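Local coordinates for putative thioesterase (Novosphingobium aromaticivorans, PDB 3CJY), which probably hydrolyses acyl-CoA thioesters, as expected of a thioesterase with two hotdog domains in one chain, and binds a calcium ion, at residues Ala44-Ala49 and Phe101-Leu107; Val72-Glu78 and Ala89-Val95; Pro127-Cys133 and Val151-Gly155; Trp219-Ile225 and Gln237-Gln243. All coordinates share one frame; numbering follows the deposited sequence. Where two conformers were deposited one is given.

Contact 1: residues Ala44-Ala49 and Phe101-Leu107; sequences ALDVAA and FHSGISL
Ala44 O takes the helical hydrogen bond of Ala48 N at 3.1 Å and is met from the strand by a methyl group, Ile105 CD1, at 3.4 Å. The same methyl lies 3.6 Å from Ala48 CB and 3.8 Å from Leu45 CD2, resting among three residues of one helical turn. With CG1 anti to its carbonyl carbon and the chain then extended (chi2 172°), Ile105 reaches straight out at the helix, while its other branch, CG2, sits alongside Leu45 CD2 and Ala48 CB. This is the central packing of a hotdog domain: helix 37-52 is the sausage and strand 98-107 part of the antiparallel sheet curled round it. The short segments approach to 9.5 Å between axes, at 50° to each other, and the small side chains of Ala44 and Ala48, both directed at the strand, probably allow that approach. Further along, Leu107 touches through CD2, which lies closest to the backbone, 3.5 Å from Ala49 CA, with the methyls of Ala48 and Ala49 a little farther off. At the other end Ala44 CB meets the Phe101 ring obliquely, 4.3 Å from CE1, and lies 4.1 Å from Ser103 OG. That hydroxyl is turned to the neighbouring strand, where it hydrogen-bonds Val91 O. One turn on, the hydroxyl of the calcium ligand Thr51 hydrogen-bonds Val47 O.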
# COMPACT_ATOMS: atom_id res chain seq x y z
N ALA A 44 -11.64 10.61 2.51
CA ALA A 44 -11.66 9.56 3.55
C ALA A 44 -10.68 9.96 4.67
O ALA A 44 -10.98 9.86 5.89
CB ALA A 44 -11.31 8.21 2.93
N LEU A 45 -9.51 10.44 4.27
CA LEU A 45 -8.51 10.83 5.24
C LEU A 45 -8.91 12.06 6.02
O LEU A 45 -8.59 12.20 7.20
CB LEU A 45 -7.18 11.07 4.58
CG LEU A 45 -6.51 9.93 3.82
CD1 LEU A 45 -5.22 10.47 3.17
CD2 LEU A 45 -6.23 8.76 4.76
N ASP A 46 -9.64 12.95 5.35
CA ASP A 46 -10.08 14.21 5.94
C ASP A 46 -11.08 13.92 7.07
O ASP A 46 -10.89 14.35 8.20
CB ASP A 46 -10.69 15.13 4.87
CG ASP A 46 -10.93 16.54 5.37
OD1 ASP A 46 -9.94 17.29 5.53
OD2 ASP A 46 -12.09 16.92 5.61
N VAL A 47 -12.09 13.11 6.75
CA VAL A 47 -13.17 12.80 7.71
C VAL A 47 -12.63 11.99 8.90
O VAL A 47 -13.08 12.16 10.04
CB VAL A 47 -14.42 12.14 7.03
CG1 VAL A 47 -14.98 13.11 6.01
CG2 VAL A 47 -14.14 10.75 6.39
N ALA A 48 -11.66 11.13 8.64
CA ALA A 48 -11.02 10.32 9.69
C ALA A 48 -10.27 11.23 10.65
O ALA A 48 -10.44 11.15 11.86
CB ALA A 48 -10.06 9.26 9.09
N ALA A 49 -9.46 12.13 10.10
CA ALA A 49 -8.68 13.05 10.95
C ALA A 49 -9.60 13.98 11.74
O ALA A 49 -9.39 14.27 12.93
CB ALA A 49 -7.70 13.84 10.11
N PHE A 101 -16.79 2.68 -1.83
CA PHE A 101 -15.44 2.42 -1.31
C PHE A 101 -15.45 2.16 0.19
O PHE A 101 -16.38 2.52 0.86
CB PHE A 101 -14.39 3.53 -1.69
CG PHE A 101 -14.62 4.87 -1.02
CD1 PHE A 101 -14.34 5.06 0.32
CD2 PHE A 101 -15.05 5.95 -1.75
CE1 PHE A 101 -14.54 6.29 0.91
CE2 PHE A 101 -15.29 7.16 -1.15
CZ PHE A 101 -15.02 7.33 0.17
N HIS A 102 -14.42 1.47 0.65
CA HIS A 102 -14.19 1.27 2.08
C HIS A 102 -12.69 1.43 2.32
O HIS A 102 -11.85 1.16 1.45
CB HIS A 102 -14.73 -0.04 2.62
CG HIS A 102 -14.00 -1.25 2.11
ND1 HIS A 102 -12.95 -1.82 2.81
CD2 HIS A 102 -14.17 -1.99 0.99
CE1 HIS A 102 -12.49 -2.86 2.11
NE2 HIS A 102 -13.22 -2.98 1.01
N SER A 103 -12.34 1.85 3.52
CA SER A 103 -10.95 2.15 3.85
C SER A 103 -10.59 1.90 5.29
O SER A 103 -11.44 1.87 6.17
CB SER A 103 -10.66 3.60 3.52
OG SER A 103 -11.46 4.40 4.33
N GLY A 104 -9.30 1.76 5.48
CA GLY A 104 -8.67 1.61 6.80
C GLY A 104 -7.58 2.65 6.91
O GLY A 104 -6.75 2.80 6.02
N ILE A 105 -7.61 3.39 7.99
CA ILE A 105 -6.74 4.53 8.23
C ILE A 105 -6.16 4.52 9.65
O ILE A 105 -6.86 4.21 10.63
CB ILE A 105 -7.56 5.85 8.05
CG1 ILE A 105 -8.18 5.91 6.64
CG2 ILE A 105 -6.68 7.09 8.32
CD1 ILE A 105 -9.12 7.02 6.41
N SER A 106 -4.86 4.79 9.74
CA SER A 106 -4.15 4.91 11.01
C SER A 106 -3.83 6.38 11.21
O SER A 106 -3.44 7.06 10.27
CB SER A 106 -2.81 4.16 11.02
OG SER A 106 -3.02 2.81 10.75
N LEU A 107 -4.01 6.82 12.45
CA LEU A 107 -3.81 8.22 12.83
C LEU A 107 -2.97 8.31 14.08
O LEU A 107 -3.03 7.44 14.92
CB LEU A 107 -5.15 8.93 13.04
CG LEU A 107 -6.13 8.78 11.87
CD1 LEU A 107 -7.13 7.64 12.16
CD2 LEU A 107 -6.88 10.08 11.60

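Contact 2: residues Val72-Glu78 and Ala89-Val95; sequences VLDLTVE and ARVAGTV
Residues Val72-Glu78 and Ala89-Val95 are neighbouring antiparallel strands of the N-terminal hotdog sheet, with Asp74, Thr76 and Glu78 in hydrogen-bonded pairs with Thr94, Ala92 and Arg90. Leu75 and Val77 lie in the intervening non-hydrogen-bonded pairs, opposite Gly93 and Val91. The side chains of Leu75, Val77 and Val91 share the inner face, where Val47 of helix 37-52 covers them. There Val77 and Val91 lie side by side, their CG2 methyls 4.2 Å apart, and Leu73 CD1 passes over Gly93, 4.0 Å from its CA, where a side chain would be tight.

The outer face is largely polar. Glu78 and Arg90 point the same way, Glu78 stretched out (chi1 177°) and Arg90 bent at chi3, which brings its guanidinium edge beside the carboxylate. A single oxygen, Glu78 OE1, receives both Arg90 NH2 at 2.8 Å and Arg90 NE at 3.0 Å. It lies in the guanidinium plane, yet both nitrogens come from one face of the carboxylate, the two groups being turned 38° apart. With an alanine in place of Arg90, Glu78 would probably lose its cationic mate at this end of the strand pair, and His102 of the second subunit its packing partner. At the far end, one water links Asp74 OD2, at 2.6 Å, to Thr94 OG1, while a second water, 2.9 Å from Ala92 O, also hydrogen-bonds Thr94 OG1 and Thr76 OG1.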
# COMPACT_ATOMS: atom_id res chain seq x y z
N VAL A 72 -24.24 12.56 -4.41
CA VAL A 72 -23.96 12.91 -3.03
C VAL A 72 -23.24 11.67 -2.47
O VAL A 72 -23.77 10.54 -2.48
CB VAL A 72 -25.22 13.23 -2.18
CG1 VAL A 72 -24.81 13.38 -0.71
CG2 VAL A 72 -25.93 14.50 -2.69
N LEU A 73 -22.05 11.93 -1.98
CA LEU A 73 -21.19 10.90 -1.39
C LEU A 73 -21.36 11.03 0.10
O LEU A 73 -21.12 12.08 0.67
CB LEU A 73 -19.72 11.10 -1.78
CG LEU A 73 -18.66 10.18 -1.12
CD1 LEU A 73 -19.01 8.73 -1.50
CD2 LEU A 73 -17.20 10.58 -1.47
N ASP A 74 -21.83 9.96 0.72
CA ASP A 74 -21.94 9.89 2.18
C ASP A 74 -20.70 9.18 2.70
O ASP A 74 -20.32 8.15 2.18
CB ASP A 74 -23.18 9.11 2.57
CG ASP A 74 -24.46 9.85 2.21
OD1 ASP A 74 -24.59 11.00 2.65
OD2 ASP A 74 -25.34 9.27 1.54
N LEU A 75 -20.06 9.76 3.71
CA LEU A 75 -18.93 9.10 4.34
C LEU A 75 -19.25 8.84 5.79
O LEU A 75 -19.72 9.72 6.50
CB LEU A 75 -17.66 9.92 4.23
CG LEU A 75 -17.17 10.34 2.85
CD1 LEU A 75 -17.58 11.78 2.56
CD2 LEU A 75 -15.67 10.25 2.80
N THR A 76 -19.04 7.58 6.20
CA THR A 76 -19.28 7.15 7.56
C THR A 76 -17.98 6.64 8.17
O THR A 76 -17.30 5.79 7.60
CB THR A 76 -20.37 6.09 7.63
OG1 THR A 76 -21.54 6.58 6.97
CG2 THR A 76 -20.74 5.77 9.08
N VAL A 77 -17.66 7.18 9.33
CA VAL A 77 -16.44 6.85 10.07
C VAL A 77 -16.68 6.00 11.30
O VAL A 77 -17.53 6.32 12.12
CB VAL A 77 -15.75 8.11 10.57
CG1 VAL A 77 -14.39 7.78 11.20
CG2 VAL A 77 -15.58 9.14 9.46
N GLU A 78 -15.92 4.91 11.39
CA GLU A 78 -15.93 4.03 12.54
C GLU A 78 -14.55 4.05 13.17
O GLU A 78 -13.57 3.69 12.53
CB GLU A 78 -16.25 2.60 12.13
CG GLU A 78 -16.20 1.60 13.27
CD GLU A 78 -16.43 0.16 12.80
OE1 GLU A 78 -16.16 -0.16 11.62
OE2 GLU A 78 -16.86 -0.68 13.62
N ALA A 89 -9.21 3.87 12.28
CA ALA A 89 -10.59 4.08 11.84
C ALA A 89 -10.82 3.39 10.52
O ALA A 89 -9.88 3.02 9.84
CB ALA A 89 -10.84 5.55 11.64
N ARG A 90 -12.10 3.18 10.24
CA ARG A 90 -12.57 2.73 8.94
C ARG A 90 -13.57 3.77 8.42
O ARG A 90 -14.37 4.30 9.18
CB ARG A 90 -13.26 1.40 9.06
CG ARG A 90 -12.32 0.30 9.38
CD ARG A 90 -12.95 -1.04 9.02
NE ARG A 90 -14.07 -1.33 9.88
CZ ARG A 90 -14.45 -2.56 10.19
NH1 ARG A 90 -13.77 -3.60 9.69
NH2 ARG A 90 -15.47 -2.76 11.01
N VAL A 91 -13.52 4.01 7.12
CA VAL A 91 -14.39 4.95 6.45
C VAL A 91 -15.04 4.31 5.25
O VAL A 91 -14.37 3.84 4.36
CB VAL A 91 -13.67 6.23 5.97
CG1 VAL A 91 -14.70 7.19 5.31
CG2 VAL A 91 -12.92 6.93 7.13
N ALA A 92 -16.36 4.33 5.25
CA ALA A 92 -17.14 3.80 4.15
C ALA A 92 -17.74 4.96 3.37
O ALA A 92 -18.34 5.90 3.95
CB ALA A 92 -18.28 2.89 4.67
N GLY A 93 -17.63 4.84 2.06
CA GLY A 93 -18.26 5.77 1.15
C GLY A 93 -19.42 5.07 0.47
O GLY A 93 -19.32 3.91 0.02
N THR A 94 -20.55 5.76 0.47
CA THR A 94 -21.78 5.24 -0.13
C THR A 94 -22.50 6.33 -0.86
O THR A 94 -22.45 7.50 -0.48
CB THR A 94 -22.78 4.68 0.94
OG1 THR A 94 -23.00 5.68 1.93
CG2 THR A 94 -22.26 3.46 1.61
N VAL A 95 -23.21 5.92 -1.90
CA VAL A 95 -24.06 6.79 -2.67
C VAL A 95 -25.43 6.12 -2.71
O VAL A 95 -25.59 5.02 -3.21
CB VAL A 95 -23.58 6.95 -4.11
CG1 VAL A 95 -24.56 7.80 -4.90
CG2 VAL A 95 -22.16 7.53 -4.14
O HOH W 1 -25.50 6.70 1.23
O HOH W 2 -21.21 5.78 4.04

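Contact 3: residues Pro127-Cys133 and Val151-Gly155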
# COMPACT_ATOMS: atom_id res chain seq x y z
N PRO A 127 11.23 23.24 -11.18
CA PRO A 127 10.00 23.45 -11.95
C PRO A 127 10.09 24.44 -13.09
O PRO A 127 9.55 24.18 -14.17
CB PRO A 127 9.01 23.93 -10.91
CG PRO A 127 9.47 23.28 -9.65
CD PRO A 127 10.95 23.21 -9.73
N ASP A 128 10.79 25.56 -12.87
CA ASP A 128 10.83 26.60 -13.89
C ASP A 128 11.76 26.22 -15.04
O ASP A 128 11.84 26.92 -16.05
CB ASP A 128 11.18 27.96 -13.28
CG ASP A 128 10.00 28.55 -12.44
OD1 ASP A 128 8.80 28.14 -12.58
OD2 ASP A 128 10.29 29.49 -11.65
N ASN A 129 12.40 25.08 -14.91
CA ASN A 129 13.28 24.56 -15.95
C ASN A 129 12.64 23.34 -16.66
O ASN A 129 13.27 22.61 -17.40
CB ASN A 129 14.63 24.23 -15.37
CG ASN A 129 15.37 25.48 -14.89
OD1 ASN A 129 15.35 26.53 -15.56
ND2 ASN A 129 16.01 25.39 -13.71
N CYS A 130 11.36 23.16 -16.41
CA CYS A 130 10.59 22.03 -16.97
C CYS A 130 9.43 22.54 -17.81
O CYS A 130 8.74 23.46 -17.41
CB CYS A 130 10.04 21.14 -15.86
SG CYS A 130 11.31 20.29 -14.92
N PRO A 131 9.19 21.91 -18.98
CA PRO A 131 8.10 22.31 -19.83
C PRO A 131 6.74 21.82 -19.38
O PRO A 131 6.66 20.82 -18.65
CB PRO A 131 8.46 21.65 -21.16
CG PRO A 131 9.05 20.36 -20.73
CD PRO A 131 9.85 20.71 -19.51
N PRO A 132 5.68 22.52 -19.77
CA PRO A 132 4.35 22.02 -19.49
C PRO A 132 4.11 20.65 -20.12
O PRO A 132 4.62 20.30 -21.19
CB PRO A 132 3.43 23.04 -20.18
CG PRO A 132 4.26 24.24 -20.35
CD PRO A 132 5.64 23.74 -20.59
N CYS A 133 3.28 19.90 -19.42
CA CYS A 133 2.86 18.61 -19.91
C CYS A 133 1.71 18.86 -20.87
O CYS A 133 0.69 19.42 -20.47
CB CYS A 133 2.39 17.76 -18.74
SG CYS A 133 1.62 16.27 -19.36
N VAL A 151 0.77 21.17 -14.50
CA VAL A 151 1.64 19.99 -14.66
C VAL A 151 2.80 20.24 -15.58
O VAL A 151 2.62 20.72 -16.70
CB VAL A 151 0.81 18.77 -15.20
CG1 VAL A 151 1.62 17.50 -15.27
CG2 VAL A 151 -0.48 18.53 -14.38
N ARG A 152 3.99 19.94 -15.09
CA ARG A 152 5.17 20.04 -15.89
C ARG A 152 5.93 18.71 -15.93
O ARG A 152 5.88 17.90 -15.00
CB ARG A 152 6.06 21.13 -15.37
CG ARG A 152 5.36 22.49 -15.44
CD ARG A 152 6.26 23.60 -14.94
NE ARG A 152 5.54 24.89 -14.93
CZ ARG A 152 6.06 26.00 -14.43
NH1 ARG A 152 7.29 26.01 -13.97
NH2 ARG A 152 5.33 27.10 -14.39
N GLU A 153 6.65 18.51 -17.03
CA GLU A 153 7.43 17.27 -17.23
C GLU A 153 8.77 17.35 -16.51
O GLU A 153 9.60 18.19 -16.85
CB GLU A 153 7.74 17.04 -18.70
CG GLU A 153 6.57 16.93 -19.61
CD GLU A 153 5.80 15.61 -19.48
OE1 GLU A 153 6.30 14.70 -18.79
OE2 GLU A 153 4.69 15.50 -20.10
N ALA A 154 9.01 16.46 -15.54
CA ALA A 154 10.26 16.50 -14.79
C ALA A 154 11.23 15.37 -15.17
O ALA A 154 12.33 15.31 -14.63
CB ALA A 154 9.97 16.43 -13.28
N GLY A 155 10.83 14.50 -16.08
CA GLY A 155 11.59 13.29 -16.34
C GLY A 155 12.80 13.37 -17.26
O GLY A 155 13.69 12.47 -17.26
O HOH W 3 6.34 29.58 -13.22
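Val151 receives Cys133 N on its carbonyl oxygen, Val151 O, at 2.9 Å, the N-H arriving from above the carbonyl plane, while Val151 CG1 lies 3.6 Å from Cys133 CB. Arg152, bridged by its backbone to Pro132, sends its side chain along the loop, extended from CG to NE (chi2 -179°), past the carbonyl oxygens of Pro131 and Cys130. At its end Arg152 NH1 serves two acceptors lying near the guanidinium plane. One is Pro127 O at 2.9 Å, approached from above the carbonyl plane and on the face opposite Cys130 N, which closes the turn onto the same oxygen. The other is Asp128 OD1 at 3.0 Å, a salt bridge through the anti lone pair with the two planar groups 40° apart. A water ties Asp128 OD1 to Arg152 NH2, which also pairs with Glu150. A leucine in place of Arg152 would probably leave Asp128 without its cationic partner and Pro127 O with one donor fewer, so the turn would be held less firmly. Glu153 N then bonds to Pro131 O at 2.8 Å, and the Glu153 carboxylate reaches Arg194 through OE2. Ala154 ends the contact, its CA 3.9 Å from Cys130 SG. The loop is thus laid as a short extra edge on strand 149-153 of the C-terminal hotdog domain. Two prolines in succession offer no N-H there, which probably helps keep the backbone pairing to a single bridge, and much of the polar hold on residues 127-130 falls to one arginine.

Contact 4: residues Trp219-Ile225 and Gln237-Gln243; sequences WCLCDMI and QVTLWDQ
Strands 220-230 and 233-241 form a beta hairpin in the sheet of the C-terminal hotdog domain, and residues 219-225 and 237-243 are its paired arms away from the turn. Leu221, Asp223 and Ile225 make hydrogen-bonded pairs with Trp241, Thr239 and Gln237. On the face carrying Cys222, Met224, Val238 and Leu240, Val238 CG2 lies 3.6 Å from CG of Met224, present as selenomethionine, and Leu240 CD2 lies against Cys222 CB at 4.1 Å. Helix 178-185 covers Val238 and Leu240 on that side. The other face carries the indole of Trp241, lying alongside Leu221, with CD1 3.7 Å from Leu221 CD2. Trp241 NE1 donates to Asp223 OD2 at 3.0 Å, near the ring plane and on the anti lone pair. With CG anti to the backbone N (chi1 -177°), the Asp223 carboxylate reaches that ring edge diagonally across the hairpin, its plane 31° from the indole. Thr239 CG2, two residues back in the same strand, sits over one indole face, offset toward the rim. Beyond the regular pairing, waters continue the link: one joins Trp219 O, at 2.7 Å, to Gln243 N, and another joins Trp219 N to Gln243 OE1. Gln243 OE1 also lies at the edge of the Trp219 ring, 3.5 Å from CD1. Because the other carboxylate oxygen, Asp223 OD1, pairs with Arg165, this buried aspartate has both oxygens engaged, which should fix its rotation and probably helps keep it ionised, while its bond to NE1 probably steadies the turn of the indole about its side-chain bonds.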
# COMPACT_ATOMS: atom_id res chain seq x y z
N TRP A 219 5.12 23.52 -5.40
CA TRP A 219 5.35 22.42 -6.31
C TRP A 219 5.60 21.12 -5.57
O TRP A 219 6.23 21.09 -4.52
CB TRP A 219 6.54 22.69 -7.21
CG TRP A 219 6.31 23.76 -8.20
CD1 TRP A 219 6.75 25.04 -8.15
CD2 TRP A 219 5.56 23.63 -9.42
NE1 TRP A 219 6.32 25.74 -9.27
CE2 TRP A 219 5.58 24.89 -10.05
CE3 TRP A 219 4.87 22.57 -10.02
CZ2 TRP A 219 4.97 25.10 -11.30
CZ3 TRP A 219 4.23 22.79 -11.22
CH2 TRP A 219 4.28 24.05 -11.85
N CYS A 220 5.06 20.07 -6.15
CA CYS A 220 5.26 18.72 -5.64
C CYS A 220 5.85 17.86 -6.77
O CYS A 220 5.33 17.88 -7.90
CB CYS A 220 3.92 18.18 -5.17
SG CYS A 220 3.98 16.42 -4.67
N LEU A 221 6.97 17.18 -6.50
CA LEU A 221 7.51 16.22 -7.45
C LEU A 221 6.74 14.91 -7.23
O LEU A 221 6.85 14.28 -6.17
CB LEU A 221 9.00 16.00 -7.26
CG LEU A 221 9.58 15.06 -8.30
CD1 LEU A 221 9.38 15.55 -9.74
CD2 LEU A 221 11.06 14.82 -7.97
N CYS A 222 6.03 14.52 -8.29
CA CYS A 222 5.20 13.31 -8.34
C CYS A 222 6.05 12.29 -9.12
O CYS A 222 6.15 12.29 -10.35
CB CYS A 222 3.86 13.61 -9.01
SG CYS A 222 2.84 12.16 -9.25
N ASP A 223 6.70 11.43 -8.34
CA ASP A 223 7.73 10.51 -8.82
C ASP A 223 7.23 9.07 -8.81
O ASP A 223 7.22 8.43 -7.77
CB ASP A 223 8.91 10.74 -7.82
CG ASP A 223 10.16 9.96 -8.13
OD1 ASP A 223 10.28 9.41 -9.22
OD2 ASP A 223 11.03 9.93 -7.22
N MSE A 224 6.86 8.60 -10.00
CA MSE A 224 6.13 7.36 -10.24
C MSE A 224 6.84 6.30 -11.00
O MSE A 224 7.67 6.55 -11.89
CB MSE A 224 4.82 7.69 -11.02
CG MSE A 224 3.91 8.66 -10.31
SE MSE A 224 2.29 9.16 -11.17
CE MSE A 224 3.09 10.32 -12.48
N ILE A 225 6.51 5.06 -10.65
CA ILE A 225 6.98 3.92 -11.41
C ILE A 225 5.85 2.91 -11.58
O ILE A 225 5.05 2.67 -10.65
CB ILE A 225 8.26 3.24 -10.75
CG1 ILE A 225 8.83 2.16 -11.65
CG2 ILE A 225 7.88 2.67 -9.37
CD1 ILE A 225 10.24 1.69 -11.27
N GLN A 237 3.73 2.54 -7.94
CA GLN A 237 4.19 3.19 -6.74
C GLN A 237 4.58 4.63 -7.06
O GLN A 237 5.09 4.95 -8.16
CB GLN A 237 5.39 2.46 -6.17
CG GLN A 237 5.04 1.07 -5.61
CD GLN A 237 4.93 0.01 -6.65
OE1 GLN A 237 5.77 -0.05 -7.52
NE2 GLN A 237 3.91 -0.85 -6.56
N VAL A 238 4.39 5.46 -6.06
CA VAL A 238 4.66 6.92 -6.16
C VAL A 238 5.26 7.48 -4.88
O VAL A 238 4.94 7.03 -3.77
CB VAL A 238 3.38 7.74 -6.51
CG1 VAL A 238 2.27 7.53 -5.45
CG2 VAL A 238 3.68 9.21 -6.72
N THR A 239 6.21 8.39 -5.06
CA THR A 239 6.79 9.17 -3.96
C THR A 239 6.49 10.62 -4.32
O THR A 239 6.63 11.04 -5.48
CB THR A 239 8.30 8.96 -3.80
OG1 THR A 239 8.60 7.59 -3.56
CG2 THR A 239 8.88 9.80 -2.66
N LEU A 240 6.00 11.32 -3.31
CA LEU A 240 5.67 12.74 -3.37
C LEU A 240 6.70 13.53 -2.56
O LEU A 240 6.85 13.35 -1.33
CB LEU A 240 4.26 12.99 -2.86
CG LEU A 240 3.14 12.24 -3.59
CD1 LEU A 240 1.78 12.54 -2.91
CD2 LEU A 240 3.09 12.64 -5.07
N TRP A 241 7.43 14.37 -3.28
CA TRP A 241 8.41 15.24 -2.69
C TRP A 241 8.02 16.70 -2.78
O TRP A 241 7.28 17.12 -3.70
CB TRP A 241 9.77 15.10 -3.41
CG TRP A 241 10.21 13.73 -3.78
CD1 TRP A 241 9.85 13.03 -4.91
CD2 TRP A 241 11.20 12.93 -3.10
NE1 TRP A 241 10.51 11.83 -4.94
CE2 TRP A 241 11.34 11.74 -3.84
CE3 TRP A 241 11.93 13.07 -1.90
CZ2 TRP A 241 12.20 10.72 -3.45
CZ3 TRP A 241 12.80 12.03 -1.53
CH2 TRP A 241 12.90 10.87 -2.29
N ASP A 242 8.57 17.53 -1.88
CA ASP A 242 8.43 18.98 -2.08
C ASP A 242 9.45 19.47 -3.09
O ASP A 242 10.14 18.67 -3.74
CB ASP A 242 8.47 19.81 -0.79
CG ASP A 242 9.81 19.84 -0.11
OD1 ASP A 242 10.79 19.29 -0.65
OD2 ASP A 242 9.85 20.46 0.98
N GLN A 243 9.59 20.77 -3.23
CA GLN A 243 10.51 21.28 -4.26
C GLN A 243 11.99 21.24 -3.85
O GLN A 243 12.90 21.42 -4.65
CB GLN A 243 10.10 22.72 -4.66
CG GLN A 243 10.86 23.27 -5.87
CD GLN A 243 10.46 24.70 -6.24
OE1 GLN A 243 9.39 25.16 -5.89
NE2 GLN A 243 11.35 25.40 -6.94
O HOH W 4 7.17 22.56 -2.44
O HOH W 5 7.30 24.92 -4.09

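Overall arrangement
Contacts 1 and 2 belong to the N-terminal hotdog domain, contacts 3 and 4 to the C-terminal one, on opposite sides of the chain's centre. Contact 2 is nested within the loop closed by contact 1, their centres about 9 Å apart, and strands 87-95 and 98-107 join them, as in the probable bond from Ala89 N to Ile105 O at 2.9 Å. Contacts 3 and 4 have centres about 13 Å apart and meet where Trp219 packs on Arg152 and Pro127. Between the halves, contacts 1 and 4 come no nearer than about 10 Å. The calcium, bound by Asp14 and Thr51, lies about 8 Å from the Val77 side chain, beside the first pair.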